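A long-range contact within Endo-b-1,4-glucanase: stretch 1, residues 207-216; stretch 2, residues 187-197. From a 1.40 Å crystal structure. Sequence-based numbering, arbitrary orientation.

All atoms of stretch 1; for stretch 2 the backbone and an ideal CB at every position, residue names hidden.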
ATOM      1  N   ALA A 207      12.627  -1.849  -7.231  1.00 10.91           N
ATOM      2  CA  ALA A 207      12.898  -2.278  -8.595  1.00 11.37           C
ATOM      3  C   ALA A 207      11.727  -2.941  -9.302  1.00 11.74           C
ATOM      4  O   ALA A 207      10.940  -3.668  -8.695  1.00 12.09           O
ATOM      5  CB  ALA A 207      14.100  -3.219  -8.606  1.00 12.72           C
ATOM      6  N   SER A 208      11.627  -2.676 -10.600  1.00 12.83           N
ATOM      7  CA  SER A 208      10.589  -3.265 -11.435  1.00 14.58           C
ATOM      8  C   SER A 208      10.854  -4.763 -11.540  1.00 15.08           C
ATOM      9  O   SER A 208      12.005  -5.193 -11.578  1.00 16.98           O
ATOM     10  CB  SER A 208      10.633  -2.680 -12.850  1.00 14.33           C
ATOM     11  OG  SER A 208      10.322  -1.299 -12.876  1.00 15.65           O
ATOM     12  N   ALA A 209       9.785  -5.549 -11.576  1.00 16.50           N
ATOM     13  CA  ALA A 209       9.896  -6.994 -11.723  1.00 17.71           C
ATOM     14  C   ALA A 209       9.505  -7.256 -13.176  1.00 17.95           C
ATOM     15  O   ALA A 209      10.339  -7.176 -14.078  1.00 20.60           O
ATOM     16  CB  ALA A 209       8.935  -7.698 -10.775  1.00 18.30           C
ATOM     17  N   ASP A 210       8.232  -7.558 -13.396  1.00 18.35           N
ATOM     18  CA  ASP A 210       7.714  -7.792 -14.738  1.00 17.67           C
ATOM     19  C   ASP A 210       6.466  -6.923 -14.837  1.00 17.91           C
ATOM     20  O   ASP A 210       5.403  -7.283 -14.333  1.00 19.49           O
ATOM     21  CB  ASP A 210       7.367  -9.269 -14.931  1.00 18.61           C
ATOM     22  CG  ASP A 210       7.011  -9.601 -16.368  1.00 18.84           C
ATOM     23  OD1 ASP A 210       7.170 -10.777 -16.762  1.00 21.18           O
ATOM     24  OD2 ASP A 210       6.562  -8.694 -17.101  1.00 17.29           O
ATOM     25  N   TYR A 211       6.614  -5.771 -15.484  1.00 16.32           N
ATOM     26  CA  TYR A 211       5.530  -4.803 -15.618  1.00 15.69           C
ATOM     27  C   TYR A 211       4.247  -5.289 -16.279  1.00 14.55           C
ATOM     28  O   TYR A 211       3.207  -4.644 -16.160  1.00 13.99           O
ATOM     29  CB  TYR A 211       6.034  -3.560 -16.364  1.00 15.51           C
ATOM     30  CG  TYR A 211       6.339  -3.777 -17.835  1.00 16.24           C
ATOM     31  CD1 TYR A 211       5.313  -3.962 -18.764  1.00 15.93           C
ATOM     32  CD2 TYR A 211       7.654  -3.792 -18.297  1.00 17.42           C
ATOM     33  CE1 TYR A 211       5.590  -4.157 -20.117  1.00 18.00           C
ATOM     34  CE2 TYR A 211       7.941  -3.985 -19.646  1.00 18.40           C
ATOM     35  CZ  TYR A 211       6.905  -4.166 -20.548  1.00 18.50           C
ATOM     36  OH  TYR A 211       7.186  -4.352 -21.883  1.00 21.81           O
ATOM     37  N   ARG A 212       4.312  -6.419 -16.969  1.00 14.13           N
ATOM     38  CA  ARG A 212       3.145  -6.937 -17.673  1.00 15.97           C
ATOM     39  C   ARG A 212       1.884  -7.164 -16.837  1.00 14.87           C
ATOM     40  O   ARG A 212       0.776  -6.932 -17.322  1.00 14.78           O
ATOM     41  CB  ARG A 212       3.537  -8.208 -18.428  1.00 16.45           C
ATOM     42  CG  ARG A 212       4.578  -7.926 -19.502  1.00 19.87           C
ATOM     43  CD  ARG A 212       5.110  -9.187 -20.162  1.00 21.24           C
ATOM     44  NE  ARG A 212       6.120  -8.866 -21.170  1.00 24.64           N
ATOM     45  CZ  ARG A 212       7.280  -8.269 -20.906  1.00 25.73           C
ATOM     46  NH1 ARG A 212       7.588  -7.929 -19.662  1.00 25.59           N
ATOM     47  NH2 ARG A 212       8.131  -8.006 -21.889  1.00 26.35           N
ATOM     48  N   ASP A 213       2.030  -7.599 -15.590  1.00 14.81           N
ATOM     49  CA  ASP A 213       0.845  -7.821 -14.764  1.00 14.71           C
ATOM     50  C   ASP A 213       0.135  -6.503 -14.452  1.00 13.42           C
ATOM     51  O   ASP A 213      -1.078  -6.479 -14.240  1.00 13.86           O
ATOM     52  CB  ASP A 213       1.215  -8.555 -13.466  1.00 17.16           C
ATOM     53  CG  ASP A 213       2.176  -7.774 -12.598  1.00 19.39           C
ATOM     54  OD1 ASP A 213       3.177  -7.258 -13.131  1.00 21.10           O
ATOM     55  OD2 ASP A 213       1.939  -7.688 -11.373  1.00 22.60           O
ATOM     56  N   GLU A 214       0.890  -5.407 -14.444  1.00 14.02           N
ATOM     57  CA  GLU A 214       0.327  -4.087 -14.174  1.00 12.60           C
ATOM     58  C   GLU A 214      -0.627  -3.632 -15.272  1.00 12.57           C
ATOM     59  O   GLU A 214      -1.620  -2.955 -15.004  1.00 11.92           O
ATOM     60  CB  GLU A 214       1.441  -3.049 -14.021  1.00 13.83           C
ATOM     61  CG  GLU A 214       2.247  -3.177 -12.744  1.00 18.43           C
ATOM     62  CD  GLU A 214       1.383  -3.068 -11.510  1.00 21.74           C
ATOM     63  OE1 GLU A 214       0.471  -2.214 -11.501  1.00 21.72           O
ATOM     64  OE2 GLU A 214       1.618  -3.830 -10.548  1.00 25.79           O
ATOM     65  N   LEU A 215      -0.317  -3.986 -16.514  1.00 12.00           N
ATOM     66  CA  LEU A 215      -1.170  -3.606 -17.634  1.00 12.14           C
ATOM     67  C   LEU A 215      -2.530  -4.294 -17.514  1.00 11.32           C
ATOM     68  O   LEU A 215      -3.569  -3.690 -17.778  1.00 11.53           O
ATOM     69  CB  LEU A 215      -0.498  -3.975 -18.961  1.00 12.65           C
ATOM     70  CG  LEU A 215       0.757  -3.162 -19.298  1.00 12.63           C
ATOM     71  CD1 LEU A 215       1.401  -3.703 -20.569  1.00 13.99           C
ATOM     72  CD2 LEU A 215       0.385  -1.696 -19.467  1.00 14.24           C
ATOM     73  N   VAL A 216      -2.517  -5.557 -17.102  1.00 11.43           N
ATOM     74  CA  VAL A 216      -3.754  -6.316 -16.937  1.00 10.74           C
ATOM     75  C   VAL A 216      -4.533  -5.770 -15.740  1.00  9.60           C
ATOM     76  O   VAL A 216      -5.750  -5.601 -15.799  1.00  9.86           O
ATOM     77  CB  VAL A 216      -3.459  -7.816 -16.698  1.00 11.51           C
ATOM     78  CG1 VAL A 216      -4.760  -8.588 -16.583  1.00 11.62           C
ATOM     79  CG2 VAL A 216      -2.606  -8.372 -17.835  1.00 13.28           C
ATOM     80  N   UNK A 187      -0.770   5.679 -21.665  1.00 10.95           N
ATOM     81  CA  UNK A 187       0.662   5.937 -21.603  1.00 10.71           C
ATOM     82  C   UNK A 187       1.398   4.630 -21.284  1.00 11.27           C
ATOM     83  O   UNK A 187       2.356   4.260 -21.965  1.00 11.73           O
ATOM     84  CB  UNK A 187       0.976   7.010 -20.558  1.00 10.71           C
ATOM     85  N   UNK A 188       0.931   3.925 -20.259  1.00 11.02           N
ATOM     86  CA  UNK A 188       1.541   2.665 -19.845  1.00 11.05           C
ATOM     87  C   UNK A 188       1.506   1.594 -20.933  1.00 11.44           C
ATOM     88  O   UNK A 188       2.474   0.862 -21.129  1.00 10.90           O
ATOM     89  CB  UNK A 188       0.836   2.140 -18.592  1.00 11.05           C
ATOM     90  N   UNK A 189       0.388   1.506 -21.642  1.00 11.92           N
ATOM     91  CA  UNK A 189       0.232   0.494 -22.679  1.00 13.51           C
ATOM     92  C   UNK A 189       0.906   0.827 -24.009  1.00 13.24           C
ATOM     93  O   UNK A 189       1.420  -0.065 -24.687  1.00 14.15           O
ATOM     94  CB  UNK A 189      -1.260   0.259 -22.925  1.00 13.51           C
ATOM     95  N   UNK A 190       0.905   2.106 -24.376  1.00 12.90           N
ATOM     96  CA  UNK A 190       1.499   2.556 -25.637  1.00 14.37           C
ATOM     97  C   UNK A 190       3.020   2.701 -25.591  1.00 14.05           C
ATOM     98  O   UNK A 190       3.689   2.639 -26.623  1.00 15.18           O
ATOM     99  CB  UNK A 190       0.882   3.897 -26.039  1.00 14.37           C
ATOM    100  N   UNK A 191       3.559   2.907 -24.395  1.00 13.48           N
ATOM    101  CA  UNK A 191       4.997   3.067 -24.209  1.00 13.52           C
ATOM    102  C   UNK A 191       5.447   2.066 -23.148  1.00 14.11           C
ATOM    103  O   UNK A 191       5.437   2.357 -21.949  1.00 12.84           O
ATOM    104  CB  UNK A 191       5.353   4.500 -23.807  1.00 13.52           C
ATOM    105  N   UNK A 192       5.842   0.884 -23.613  1.00 15.18           N
ATOM    106  CA  UNK A 192       6.261  -0.220 -22.752  1.00 15.30           C
ATOM    107  C   UNK A 192       7.673  -0.113 -22.175  1.00 14.76           C
ATOM    108  O   UNK A 192       8.627   0.216 -22.881  1.00 15.64           O
ATOM    109  CB  UNK A 192       6.156  -1.526 -23.542  1.00 15.30           C
ATOM    110  N   UNK A 193       7.795  -0.416 -20.884  1.00 14.02           N
ATOM    111  CA  UNK A 193       9.090  -0.372 -20.228  1.00 13.60           C
ATOM    112  C   UNK A 193       8.995  -0.440 -18.714  1.00 12.47           C
ATOM    113  O   UNK A 193       7.939  -0.175 -18.141  1.00 12.53           O
ATOM    114  CB  UNK A 193       9.832   0.902 -20.636  1.00 13.60           C
ATOM    115  N   UNK A 194      10.097  -0.812 -18.068  1.00 12.68           N
ATOM    116  CA  UNK A 194      10.154  -0.892 -16.609  1.00 13.29           C
ATOM    117  C   UNK A 194      10.463   0.510 -16.093  1.00 11.37           C
ATOM    118  O   UNK A 194      11.434   1.125 -16.530  1.00 11.11           O
ATOM    119  CB  UNK A 194      11.199  -1.905 -16.137  1.00 13.29           C
ATOM    120  N   UNK A 195       9.669   1.011 -15.151  1.00 10.67           N
ATOM    121  CA  UNK A 195       9.912   2.357 -14.647  1.00  9.45           C
ATOM    122  C   UNK A 195      11.269   2.534 -13.969  1.00  9.90           C
ATOM    123  O   UNK A 195      11.837   3.622 -14.020  1.00  9.51           O
ATOM    124  CB  UNK A 195       8.805   2.734 -13.660  1.00  9.45           C
ATOM    125  N   UNK A 196      11.794   1.486 -13.338  1.00  9.73           N
ATOM    126  CA  UNK A 196      13.083   1.618 -12.665  1.00 10.36           C
ATOM    127  C   UNK A 196      14.272   1.642 -13.623  1.00 11.01           C
ATOM    128  O   UNK A 196      15.414   1.816 -13.193  1.00 11.76           O
ATOM    129  CB  UNK A 196      13.259   0.469 -11.670  1.00 10.36           C
ATOM    130  N   UNK A 197      14.005   1.463 -14.915  1.00 11.72           N
ATOM    131  CA  UNK A 197      15.059   1.547 -15.920  1.00 12.01           C
ATOM    132  C   UNK A 197      15.099   3.016 -16.353  1.00 12.25           C
ATOM    133  O   UNK A 197      16.069   3.477 -16.954  1.00 13.49           O
ATOM    134  CB  UNK A 197      14.809   0.604 -17.099  1.00 12.01           C
TER

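Position 187 lies in a helix, and its ideal CB has nothing of stretch 1 within 5.5 Å. Stretch 1 sets no limit here. The residue is Phe187, whose backbone O accepts from the N of position 191 at 3.0 Å.

At position 188 CA-to-CB points toward stretch 1. The ideal CB is already 4.0 Å from Leu215 CD2, so a small apolar side chain would suit, though others might turn aside. The residue is Ala188. Its CB makes an apolar contact with Leu215 CD2 at 4.0 Å.

Position 189 is helical, with CA-to-CB sideways and the ideal CB 4.3 Å from Leu215 CD2. Stretch 1 offers a leucine flank and no polar partner, so many side chains would fit. The residue is Asn189. Its OD1 comes to 4.0 Å from Leu215 CD1, but its bonds are made within stretch 2, with position 192.

Positions 190 and 191 have ideal CB atoms out of reach of stretch 1. Phi/psi of -127/91 takes 191 out of the helix, and most residues tolerate that. They are Asn190 and Tyr191.

Position 192 is extended, with CA-to-CB sideways. Its ideal CB is 3.4 Å from Tyr211 OH, and Leu215 CD1 lies nearby. A long side chain could run past both; a polar end would need partners elsewhere. The residue is Arg192. Its guanidinium has Leu215 CD1 over one face, with NE and Leu215 CD1 3.4 Å apart. NE donates to Asn189 O at 2.9 Å, and NH2 to Asn189 OD1 at 2.9 Å. These bonds hold the group beside the leucine. A water joins Arg192 NH1, at 2.8 Å, to Tyr211 OH, at 2.7 Å.

Position 193 has phi/psi of 167/160, which strongly favours glycine. An ideal CB would point away from stretch 1, 5.3 Å from Tyr211 CE2. The residue is Gly193. Its N lies over one face of the Tyr211 ring, and its O is 3.6 Å from Tyr211 CD2.

At position 194 CA-to-CB points sideways, and the ideal CB is a tight 3.4 Å from Ser208 CB. The carbonyls of Ser208 and Ala209 suggest a long donor, although other flexible chains could fit. The residue is Lys194. Its CG packs 3.9 Å from Tyr211 CD2. NZ binds a water at 2.7 Å, which donates to Ser208 O at 3.2 Å and Ala209 O at 2.7 Å.

At position 195 CA-to-CB points sideways, and the ideal CB is 4.4 Å from Ser208 OG. Several sizes could fit. The residue is Tyr195, whose CD1 comes within 3.1 Å of Ser208 OG.

At position 196 CA-to-CB points toward stretch 1, and the ideal CB is 3.6 Å from Ser208 OG. Ser208 N is a nearby donor, so a small acceptor such as serine or threonine would suit. The residue is Ser196. Ser208 N donates to Ser196 OG at 2.9 Å, and Ser196 N donates to Ser208 OG at 3.2 Å, a reciprocal pair.

Position 197 has no stretch 1 atom within 5.5 Å of its ideal CB. The residue is Asp197.

Stretch 2, residues 187-197: FANNYRGKYSD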
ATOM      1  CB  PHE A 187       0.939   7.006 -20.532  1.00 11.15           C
ATOM      2  CG  PHE A 187       2.400   7.220 -20.222  1.00 10.96           C
ATOM      3  CD1 PHE A 187       3.361   7.216 -21.229  1.00 12.79           C
ATOM      4  CD2 PHE A 187       2.805   7.460 -18.912  1.00 13.03           C
ATOM      5  CE1 PHE A 187       4.706   7.447 -20.934  1.00 12.53           C
ATOM      6  CE2 PHE A 187       4.145   7.693 -18.609  1.00 12.75           C
ATOM      7  CZ  PHE A 187       5.096   7.686 -19.622  1.00 11.16           C
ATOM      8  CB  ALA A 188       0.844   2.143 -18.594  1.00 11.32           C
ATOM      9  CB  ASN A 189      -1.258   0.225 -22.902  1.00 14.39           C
ATOM     10  CG  ASN A 189      -1.508  -1.047 -23.683  1.00 16.42           C
ATOM     11  OD1 ASN A 189      -0.877  -2.074 -23.432  1.00 18.63           O
ATOM     12  ND2 ASN A 189      -2.442  -0.991 -24.625  1.00 19.10           N
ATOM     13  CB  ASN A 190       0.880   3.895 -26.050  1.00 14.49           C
ATOM     14  CG  ASN A 190      -0.595   3.779 -26.390  1.00 16.35           C
ATOM     15  OD1 ASN A 190      -1.314   4.781 -26.429  1.00 19.51           O
ATOM     16  ND2 ASN A 190      -1.053   2.563 -26.650  1.00 17.81           N
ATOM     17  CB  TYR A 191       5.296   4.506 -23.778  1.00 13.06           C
ATOM     18  CG  TYR A 191       4.843   5.526 -24.803  1.00 14.21           C
ATOM     19  CD1 TYR A 191       5.660   5.875 -25.878  1.00 15.90           C
ATOM     20  CD2 TYR A 191       3.572   6.097 -24.732  1.00 14.69           C
ATOM     21  CE1 TYR A 191       5.219   6.763 -26.860  1.00 17.22           C
ATOM     22  CE2 TYR A 191       3.120   6.984 -25.709  1.00 16.53           C
ATOM     23  CZ  TYR A 191       3.949   7.311 -26.769  1.00 17.01           C
ATOM     24  OH  TYR A 191       3.499   8.176 -27.744  1.00 19.75           O
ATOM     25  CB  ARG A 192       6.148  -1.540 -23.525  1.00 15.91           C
ATOM     26  CG  ARG A 192       4.773  -1.843 -24.116  1.00 18.67           C
ATOM     27  CD  ARG A 192       3.747  -2.159 -23.039  1.00 18.54           C
ATOM     28  NE  ARG A 192       2.447  -2.535 -23.597  1.00 19.49           N
ATOM     29  CZ  ARG A 192       2.171  -3.713 -24.150  1.00 19.71           C
ATOM     30  NH1 ARG A 192       3.103  -4.654 -24.230  1.00 21.03           N
ATOM     31  NH2 ARG A 192       0.954  -3.954 -24.621  1.00 19.93           N
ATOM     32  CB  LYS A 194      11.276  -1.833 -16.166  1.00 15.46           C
ATOM     33  CG  LYS A 194      11.159  -3.261 -16.666  1.00 18.98           C
ATOM     34  CD  LYS A 194      12.398  -4.060 -16.274  1.00 23.31           C
ATOM     35  CE  LYS A 194      12.343  -5.482 -16.803  1.00 25.76           C
ATOM     36  NZ  LYS A 194      13.580  -6.240 -16.467  1.00 28.73           N
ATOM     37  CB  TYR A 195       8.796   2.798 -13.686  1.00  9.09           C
ATOM     38  CG  TYR A 195       9.090   2.559 -12.218  1.00  8.21           C
ATOM     39  CD1 TYR A 195       8.998   1.285 -11.664  1.00  8.57           C
ATOM     40  CD2 TYR A 195       9.482   3.611 -11.389  1.00  8.39           C
ATOM     41  CE1 TYR A 195       9.290   1.060 -10.321  1.00  8.59           C
ATOM     42  CE2 TYR A 195       9.775   3.400 -10.044  1.00  8.29           C
ATOM     43  CZ  TYR A 195       9.678   2.123  -9.517  1.00  7.94           C
ATOM     44  OH  TYR A 195       9.969   1.912  -8.190  1.00  8.75           O
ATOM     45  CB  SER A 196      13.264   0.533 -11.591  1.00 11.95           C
ATOM     46  OG  SER A 196      13.156  -0.774 -12.114  1.00 13.27           O
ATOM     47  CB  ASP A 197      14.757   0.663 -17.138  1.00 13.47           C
ATOM     48  CG  ASP A 197      15.091  -0.800 -16.904  1.00 17.31           C
ATOM     49  OD1 ASP A 197      15.843  -1.105 -15.955  1.00 16.52           O
ATOM     50  OD2 ASP A 197      14.610  -1.648 -17.685  1.00 21.67           O
TER
HETATM   51  O   HOH W   1       5.782  -5.302 -24.004  1.00 35.07           O
HETATM   52  O   HOH W   2      13.004  -7.015 -13.949  1.00 39.37           O
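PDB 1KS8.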